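Local coordinates for ganglioside-induced differentiation-associated protein 2 (Homo sapiens, PDB 4UML) that probably binds ADP-ribose or a related ligand through its macro domain, the part present here, at residues Ser9-Gly21 with Asn54-Asn68. Sequence-based numbering, arbitrary orientation.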
ATOM      1  N   SER A   9     -16.682   2.328 -18.010  1.00 76.72           N
ATOM      2  CA  SER A   9     -15.815   1.477 -17.194  1.00 71.18           C
ATOM      3  C   SER A   9     -16.147   1.563 -15.692  1.00 64.52           C
ATOM      4  O   SER A   9     -16.531   2.614 -15.158  1.00 53.44           O
ATOM      5  CB  SER A   9     -14.325   1.778 -17.456  1.00 75.31           C
ATOM      6  OG  SER A   9     -13.988   3.145 -17.258  1.00 77.27           O
ATOM      7  N   GLN A  10     -16.006   0.434 -15.009  1.00 61.45           N
ATOM      8  CA  GLN A  10     -16.325   0.380 -13.588  1.00 59.72           C
ATOM      9  C   GLN A  10     -15.114   0.638 -12.656  1.00 54.39           C
ATOM     10  O   GLN A  10     -15.248   0.511 -11.434  1.00 53.29           O
ATOM     11  CB  GLN A  10     -17.030  -0.958 -13.275  1.00 61.49           C
ATOM     12  CG  GLN A  10     -18.343  -1.160 -14.038  1.00 61.94           C
ATOM     13  CD  GLN A  10     -19.314  -0.004 -13.833  1.00 60.55           C
ATOM     14  OE1 GLN A  10     -19.532   0.805 -14.735  1.00 60.90           O
ATOM     15  NE2 GLN A  10     -19.860   0.107 -12.627  1.00 64.44           N
ATOM     16  N   PHE A  11     -13.961   1.051 -13.209  1.00 45.03           N
ATOM     17  CA  PHE A  11     -12.736   1.194 -12.404  1.00 39.27           C
ATOM     18  C   PHE A  11     -12.081   2.575 -12.520  1.00 38.73           C
ATOM     19  O   PHE A  11     -12.509   3.434 -13.313  1.00 36.82           O
ATOM     20  CB  PHE A  11     -11.744   0.078 -12.761  1.00 38.17           C
ATOM     21  CG  PHE A  11     -11.259   0.109 -14.192  1.00 38.69           C
ATOM     22  CD1 PHE A  11     -10.146   0.856 -14.543  1.00 38.14           C
ATOM     23  CD2 PHE A  11     -11.900  -0.640 -15.171  1.00 39.01           C
ATOM     24  CE1 PHE A  11      -9.693   0.898 -15.847  1.00 39.87           C
ATOM     25  CE2 PHE A  11     -11.454  -0.616 -16.481  1.00 42.06           C
ATOM     26  CZ  PHE A  11     -10.353   0.159 -16.825  1.00 42.50           C
ATOM     27  N   VAL A  12     -11.055   2.793 -11.707  1.00 31.37           N
ATOM     28  CA  VAL A  12     -10.313   4.037 -11.688  1.00 32.41           C
ATOM     29  C   VAL A  12      -8.960   3.827 -12.353  1.00 34.04           C
ATOM     30  O   VAL A  12      -8.167   2.970 -11.939  1.00 29.93           O
ATOM     31  CB  VAL A  12     -10.141   4.534 -10.246  1.00 34.46           C
ATOM     32  CG1 VAL A  12      -9.128   5.672 -10.167  1.00 35.40           C
ATOM     33  CG2 VAL A  12     -11.493   4.941  -9.686  1.00 34.74           C
ATOM     34  N   ASP A  13      -8.704   4.594 -13.412  1.00 31.31           N
ATOM     35  CA  ASP A  13      -7.499   4.426 -14.183  1.00 32.48           C
ATOM     36  C   ASP A  13      -6.373   5.188 -13.534  1.00 31.90           C
ATOM     37  O   ASP A  13      -6.460   6.402 -13.376  1.00 33.37           O
ATOM     38  CB  ASP A  13      -7.709   4.927 -15.617  1.00 32.46           C
ATOM     39  CG  ASP A  13      -6.507   4.728 -16.506  1.00 32.91           C
ATOM     40  OD1 ASP A  13      -5.462   4.108 -16.135  1.00 31.87           O
ATOM     41  OD2 ASP A  13      -6.613   5.219 -17.648  1.00 39.68           O
ATOM     42  N   VAL A  14      -5.299   4.483 -13.197  1.00 31.96           N
ATOM     43  CA  VAL A  14      -4.167   5.099 -12.517  1.00 36.17           C
ATOM     44  C   VAL A  14      -3.510   6.214 -13.378  1.00 38.04           C
ATOM     45  O   VAL A  14      -2.928   7.160 -12.840  1.00 34.90           O
ATOM     46  CB  VAL A  14      -3.156   4.052 -12.009  1.00 35.41           C
ATOM     47  CG1 VAL A  14      -2.555   3.230 -13.158  1.00 39.29           C
ATOM     48  CG2 VAL A  14      -2.050   4.726 -11.213  1.00 37.81           C
ATOM     49  N   ASP A  15      -3.656   6.121 -14.698  1.00 39.58           N
ATOM     50  CA  ASP A  15      -3.136   7.155 -15.619  1.00 40.08           C
ATOM     51  C   ASP A  15      -3.771   8.510 -15.486  1.00 36.67           C
ATOM     52  O   ASP A  15      -3.125   9.495 -15.782  1.00 42.51           O
ATOM     53  CB  ASP A  15      -3.318   6.724 -17.064  1.00 40.69           C
ATOM     54  CG  ASP A  15      -2.354   5.660 -17.470  1.00 45.54           C
ATOM     55  OD1 ASP A  15      -1.427   5.377 -16.674  1.00 48.65           O
ATOM     56  OD2 ASP A  15      -2.524   5.110 -18.594  1.00 47.92           O
ATOM     57  N   THR A  16      -5.041   8.564 -15.104  1.00 37.40           N
ATOM     58  CA  THR A  16      -5.717   9.833 -14.910  1.00 41.35           C
ATOM     59  C   THR A  16      -5.362  10.532 -13.584  1.00 41.27           C
ATOM     60  O   THR A  16      -5.782  11.667 -13.364  1.00 35.44           O
ATOM     61  CB  THR A  16      -7.249   9.680 -14.956  1.00 44.85           C
ATOM     62  OG1 THR A  16      -7.692   8.824 -13.885  1.00 46.07           O
ATOM     63  CG2 THR A  16      -7.693   9.127 -16.320  1.00 46.44           C
ATOM     64  N   LEU A  17      -4.640   9.857 -12.684  1.00 38.58           N
ATOM     65  CA  LEU A  17      -4.488  10.382 -11.326  1.00 36.68           C
ATOM     66  C   LEU A  17      -3.293  11.309 -11.287  1.00 34.40           C
ATOM     67  O   LEU A  17      -2.199  10.928 -11.702  1.00 34.93           O
ATOM     68  CB  LEU A  17      -4.353   9.235 -10.283  1.00 35.29           C
ATOM     69  CG  LEU A  17      -5.540   8.268 -10.219  1.00 34.93           C
ATOM     70  CD1 LEU A  17      -5.400   7.243  -9.078  1.00 34.02           C
ATOM     71  CD2 LEU A  17      -6.852   9.037 -10.091  1.00 35.68           C
ATOM     72  N   PRO A  18      -3.484  12.535 -10.771  1.00 34.01           N
ATOM     73  CA  PRO A  18      -2.318  13.404 -10.678  1.00 35.42           C
ATOM     74  C   PRO A  18      -1.252  12.933  -9.664  1.00 33.99           C
ATOM     75  O   PRO A  18      -1.560  12.559  -8.525  1.00 36.82           O
ATOM     76  CB  PRO A  18      -2.927  14.759 -10.305  1.00 36.88           C
ATOM     77  CG  PRO A  18      -4.185  14.412  -9.578  1.00 37.36           C
ATOM     78  CD  PRO A  18      -4.701  13.169 -10.242  1.00 35.18           C
ATOM     79  N   SER A  19      -0.025  12.937 -10.143  1.00 35.14           N
ATOM     80  CA  SER A  19       1.181  12.523  -9.452  1.00 39.11           C
ATOM     81  C   SER A  19       1.577  13.592  -8.435  1.00 41.72           C
ATOM     82  O   SER A  19       1.224  14.760  -8.604  1.00 37.93           O
ATOM     83  CB  SER A  19       2.287  12.429 -10.505  1.00 44.84           C
ATOM     84  OG  SER A  19       3.319  11.551 -10.122  1.00 57.33           O
ATOM     85  N   TRP A  20       2.335  13.218  -7.403  1.00 41.31           N
ATOM     86  CA  TRP A  20       2.858  14.187  -6.421  1.00 41.60           C
ATOM     87  C   TRP A  20       3.818  15.184  -7.106  1.00 42.62           C
ATOM     88  O   TRP A  20       3.788  16.390  -6.826  1.00 44.76           O
ATOM     89  CB  TRP A  20       3.539  13.452  -5.251  1.00 40.07           C
ATOM     90  CG  TRP A  20       4.155  14.350  -4.223  1.00 36.09           C
ATOM     91  CD1 TRP A  20       5.492  14.581  -4.030  1.00 35.90           C
ATOM     92  CD2 TRP A  20       3.465  15.112  -3.232  1.00 36.94           C
ATOM     93  NE1 TRP A  20       5.675  15.461  -2.981  1.00 36.77           N
ATOM     94  CE2 TRP A  20       4.446  15.800  -2.473  1.00 37.63           C
ATOM     95  CE3 TRP A  20       2.113  15.300  -2.921  1.00 38.80           C
ATOM     96  CZ2 TRP A  20       4.112  16.659  -1.432  1.00 39.37           C
ATOM     97  CZ3 TRP A  20       1.779  16.139  -1.885  1.00 41.89           C
ATOM     98  CH2 TRP A  20       2.780  16.806  -1.139  1.00 42.43           C
ATOM     99  N   GLY A  21       4.630  14.674  -8.031  1.00 47.59           N
ATOM    100  CA  GLY A  21       5.455  15.519  -8.889  1.00 52.75           C
ATOM    101  C   GLY A  21       4.718  16.478  -9.836  1.00 59.52           C
ATOM    102  O   GLY A  21       5.369  17.225 -10.549  1.00 61.64           O
ATOM    103  N   ASN A  54       9.465  11.650  -7.365  1.00 37.98           N
ATOM    104  CA  ASN A  54       8.222  12.358  -7.120  1.00 37.12           C
ATOM    105  C   ASN A  54       7.151  12.106  -8.140  1.00 37.50           C
ATOM    106  O   ASN A  54       5.965  12.241  -7.821  1.00 32.56           O
ATOM    107  CB  ASN A  54       8.439  13.866  -7.095  1.00 39.73           C
ATOM    108  CG  ASN A  54       9.131  14.345  -5.836  1.00 41.91           C
ATOM    109  OD1 ASN A  54       9.612  13.552  -5.002  1.00 41.07           O
ATOM    110  ND2 ASN A  54       9.186  15.658  -5.687  1.00 43.56           N
ATOM    111  N   GLY A  55       7.575  11.861  -9.384  1.00 36.76           N
ATOM    112  CA  GLY A  55       6.664  11.607 -10.485  1.00 39.20           C
ATOM    113  C   GLY A  55       5.984  10.240 -10.400  1.00 36.23           C
ATOM    114  O   GLY A  55       4.959  10.026 -11.032  1.00 37.60           O
ATOM    115  N   LYS A  56       6.544   9.351  -9.586  1.00 35.21           N
ATOM    116  CA  LYS A  56       5.998   8.008  -9.369  1.00 34.46           C
ATOM    117  C   LYS A  56       5.011   7.897  -8.220  1.00 34.96           C
ATOM    118  O   LYS A  56       4.293   6.913  -8.113  1.00 39.88           O
ATOM    119  CB  LYS A  56       7.140   7.059  -9.132  1.00 33.71           C
ATOM    120  CG  LYS A  56       8.095   7.069 -10.309  1.00 37.77           C
ATOM    121  CD  LYS A  56       9.307   6.207 -10.061  1.00 41.37           C
ATOM    122  CE  LYS A  56      10.139   6.132 -11.335  1.00 46.70           C
ATOM    123  NZ  LYS A  56      11.024   4.947 -11.315  1.00 50.09           N
ATOM    124  N   VAL A  57       4.958   8.903  -7.364  1.00 33.01           N
ATOM    125  CA  VAL A  57       4.113   8.858  -6.194  1.00 33.44           C
ATOM    126  C   VAL A  57       2.795   9.546  -6.475  1.00 33.32           C
ATOM    127  O   VAL A  57       2.770  10.642  -7.057  1.00 35.42           O
ATOM    128  CB  VAL A  57       4.787   9.578  -5.017  1.00 34.45           C
ATOM    129  CG1 VAL A  57       3.813   9.741  -3.860  1.00 36.28           C
ATOM    130  CG2 VAL A  57       5.998   8.797  -4.590  1.00 34.90           C
ATOM    131  N   VAL A  58       1.709   8.904  -6.055  1.00 27.35           N
ATOM    132  CA  VAL A  58       0.380   9.423  -6.179  1.00 28.45           C
ATOM    133  C   VAL A  58      -0.365   9.302  -4.836  1.00 29.72           C
ATOM    134  O   VAL A  58      -0.401   8.227  -4.215  1.00 27.28           O
ATOM    135  CB  VAL A  58      -0.409   8.634  -7.252  1.00 28.58           C
ATOM    136  CG1 VAL A  58      -1.812   9.170  -7.376  1.00 26.57           C
ATOM    137  CG2 VAL A  58       0.322   8.610  -8.594  1.00 29.29           C
ATOM    138  N   LEU A  59      -0.972  10.401  -4.389  1.00 31.84           N
ATOM    139  CA  LEU A  59      -1.901  10.361  -3.271  1.00 31.08           C
ATOM    140  C   LEU A  59      -3.327  10.469  -3.785  1.00 32.78           C
ATOM    141  O   LEU A  59      -3.670  11.421  -4.484  1.00 30.09           O
ATOM    142  CB  LEU A  59      -1.628  11.505  -2.307  1.00 32.11           C
ATOM    143  CG  LEU A  59      -2.572  11.614  -1.098  1.00 32.60           C
ATOM    144  CD1 LEU A  59      -2.469  10.412  -0.195  1.00 34.27           C
ATOM    145  CD2 LEU A  59      -2.262  12.861  -0.277  1.00 36.00           C
ATOM    146  N   TRP A  60      -4.174   9.509  -3.425  1.00 28.55           N
ATOM    147  CA  TRP A  60      -5.507   9.458  -3.988  1.00 29.99           C
ATOM    148  C   TRP A  60      -6.479   9.101  -2.923  1.00 30.85           C
ATOM    149  O   TRP A  60      -6.346   8.039  -2.289  1.00 29.12           O
ATOM    150  CB  TRP A  60      -5.578   8.406  -5.082  1.00 28.73           C
ATOM    151  CG  TRP A  60      -6.920   8.213  -5.643  1.00 29.83           C
ATOM    152  CD1 TRP A  60      -7.644   9.142  -6.370  1.00 32.33           C
ATOM    153  CD2 TRP A  60      -7.724   7.032  -5.583  1.00 28.52           C
ATOM    154  NE1 TRP A  60      -8.854   8.599  -6.742  1.00 31.10           N
ATOM    155  CE2 TRP A  60      -8.917   7.302  -6.292  1.00 30.67           C
ATOM    156  CE3 TRP A  60      -7.552   5.764  -5.007  1.00 29.45           C
ATOM    157  CZ2 TRP A  60      -9.937   6.363  -6.414  1.00 30.26           C
ATOM    158  CZ3 TRP A  60      -8.544   4.829  -5.140  1.00 29.11           C
ATOM    159  CH2 TRP A  60      -9.726   5.122  -5.852  1.00 30.71           C
ATOM    160  N   LYS A  61      -7.472   9.962  -2.710  1.00 30.60           N
ATOM    161  CA  LYS A  61      -8.537   9.617  -1.785  1.00 32.02           C
ATOM    162  C   LYS A  61      -9.580   8.765  -2.488  1.00 32.52           C
ATOM    163  O   LYS A  61     -10.294   9.249  -3.352  1.00 32.02           O
ATOM    164  CB  LYS A  61      -9.192  10.867  -1.172  1.00 37.48           C
ATOM    165  CG  LYS A  61     -10.267  10.498  -0.152  1.00 43.37           C
ATOM    166  CD  LYS A  61     -10.481  11.603   0.867  1.00 50.55           C
ATOM    167  CE  LYS A  61     -11.209  12.792   0.258  1.00 55.11           C
ATOM    168  NZ  LYS A  61     -12.589  12.399  -0.142  1.00 59.93           N
ATOM    169  N   GLY A  62      -9.658   7.485  -2.143  1.00 30.61           N
ATOM    170  CA  GLY A  62     -10.603   6.572  -2.798  1.00 31.73           C
ATOM    171  C   GLY A  62     -10.405   5.143  -2.351  1.00 30.31           C
ATOM    172  O   GLY A  62      -9.497   4.858  -1.561  1.00 29.89           O
ATOM    173  N   ASP A  63     -11.242   4.253  -2.870  1.00 27.94           N
ATOM    174  CA  ASP A  63     -11.244   2.838  -2.501  1.00 31.02           C
ATOM    175  C   ASP A  63     -10.192   2.113  -3.346  1.00 28.01           C
ATOM    176  O   ASP A  63     -10.315   2.056  -4.556  1.00 26.13           O
ATOM    177  CB  ASP A  63     -12.632   2.257  -2.767  1.00 31.57           C
ATOM    178  CG  ASP A  63     -12.813   0.844  -2.240  1.00 36.69           C
ATOM    179  OD1 ASP A  63     -11.815   0.099  -2.012  1.00 34.66           O
ATOM    180  OD2 ASP A  63     -14.001   0.462  -2.042  1.00 43.18           O
ATOM    181  N   VAL A  64      -9.160   1.585  -2.691  1.00 25.41           N
ATOM    182  CA  VAL A  64      -8.064   0.916  -3.378  1.00 23.84           C
ATOM    183  C   VAL A  64      -8.550  -0.179  -4.352  1.00 25.21           C
ATOM    184  O   VAL A  64      -7.927  -0.402  -5.385  1.00 22.86           O
ATOM    185  CB  VAL A  64      -7.051   0.346  -2.368  1.00 25.19           C
ATOM    186  CG1 VAL A  64      -7.578  -0.932  -1.730  1.00 25.79           C
ATOM    187  CG2 VAL A  64      -5.718   0.080  -3.049  1.00 24.76           C
ATOM    188  N   ALA A  65      -9.658  -0.839  -4.032  1.00 22.45           N
ATOM    189  CA  ALA A  65     -10.177  -1.904  -4.845  1.00 25.82           C
ATOM    190  C   ALA A  65     -10.568  -1.491  -6.265  1.00 25.71           C
ATOM    191  O   ALA A  65     -10.694  -2.344  -7.134  1.00 26.74           O
ATOM    192  CB  ALA A  65     -11.346  -2.585  -4.149  1.00 26.11           C
ATOM    193  N   LEU A  66     -10.713  -0.194  -6.494  1.00 27.18           N
ATOM    194  CA  LEU A  66     -11.110   0.312  -7.809  1.00 27.50           C
ATOM    195  C   LEU A  66      -9.938   0.519  -8.736  1.00 27.97           C
ATOM    196  O   LEU A  66     -10.135   0.765  -9.917  1.00 28.87           O
ATOM    197  CB  LEU A  66     -11.820   1.638  -7.644  1.00 28.65           C
ATOM    198  CG  LEU A  66     -13.134   1.541  -6.839  1.00 30.26           C
ATOM    199  CD1 LEU A  66     -13.709   2.925  -6.611  1.00 32.72           C
ATOM    200  CD2 LEU A  66     -14.105   0.664  -7.580  1.00 29.81           C
ATOM    201  N   LEU A  67      -8.724   0.432  -8.220  1.00 24.76           N
ATOM    202  CA  LEU A  67      -7.574   0.855  -9.005  1.00 25.25           C
ATOM    203  C   LEU A  67      -7.103  -0.215  -9.976  1.00 24.68           C
ATOM    204  O   LEU A  67      -7.052  -1.384  -9.635  1.00 24.26           O
ATOM    205  CB  LEU A  67      -6.428   1.265  -8.073  1.00 26.10           C
ATOM    206  CG  LEU A  67      -6.616   2.528  -7.237  1.00 27.58           C
ATOM    207  CD1 LEU A  67      -5.501   2.605  -6.200  1.00 27.72           C
ATOM    208  CD2 LEU A  67      -6.642   3.768  -8.121  1.00 27.99           C
ATOM    209  N   ASN A  68      -6.737   0.188 -11.192  1.00 23.52           N
ATOM    210  CA  ASN A  68      -6.147  -0.736 -12.163  1.00 24.84           C
ATOM    211  C   ASN A  68      -4.609  -0.805 -12.080  1.00 25.69           C
ATOM    212  O   ASN A  68      -3.954  -1.043 -13.071  1.00 27.67           O
ATOM    213  CB  ASN A  68      -6.603  -0.381 -13.588  1.00 25.88           C
ATOM    214  CG  ASN A  68      -6.011   0.924 -14.071  1.00 29.10           C
ATOM    215  OD1 ASN A  68      -5.592   1.756 -13.258  1.00 26.05           O
ATOM    216  ND2 ASN A  68      -5.944   1.110 -15.394  1.00 28.77           N
TER
HETATM  217  O   HOH W   1      -0.714  12.733  -5.998  1.00 32.41           O
HETATM  218  O   HOH W   2      -4.004  11.670  -7.301  1.00 38.19           O
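Asn68 reaches across to Phe11, Asp13 and Val14. Its CB lies against the Phe11 ring, 3.9 Å from CD1; CG, 3.7 Å from Val14 N, stands between the backbone N and the carbonyl carbon (chi1 69°), which turns the amide along the N-terminal segment. There OD1 accepts a hydrogen bond from Val14 N, 2.7 Å away, and also lies 3.1 Å from Val12 O, a non-bonded pair of acceptors. ND2, 3.8 Å from Phe11 CE1, donates to Asp13 OD1 from above the carboxylate plane. The backbone N of Asp15 meets that same oxygen from the opposite face, closing an Asx turn at the start of the 3-10 segment 14-16. With an alanine here, the N-H of Val14 would probably lose this acceptor, and Asp13 OD1 would keep the Asp15 N-H but not its side-chain donor. Beside the amide, Val12 and Leu67 form a single beta bridge: Val12 N donates almost straight to Leu66 O (175° at the hydrogen), and Asn68 N returns to Val12 O. Strand 57-61 is an outermost strand of the six-stranded macro-domain sheet, beside 203-208, and the N-terminal segment runs along it. Leu17 CD1 lies over the Trp60 five-membered ring, 4.0 Å from its centroid; Val12 CG1 and Leu67 CD2 cover the same indole face. Two waters bind Pro18 O, one reaching Leu59 N, the other Leu59 O. Further along, Trp20 N donates to Val57 O.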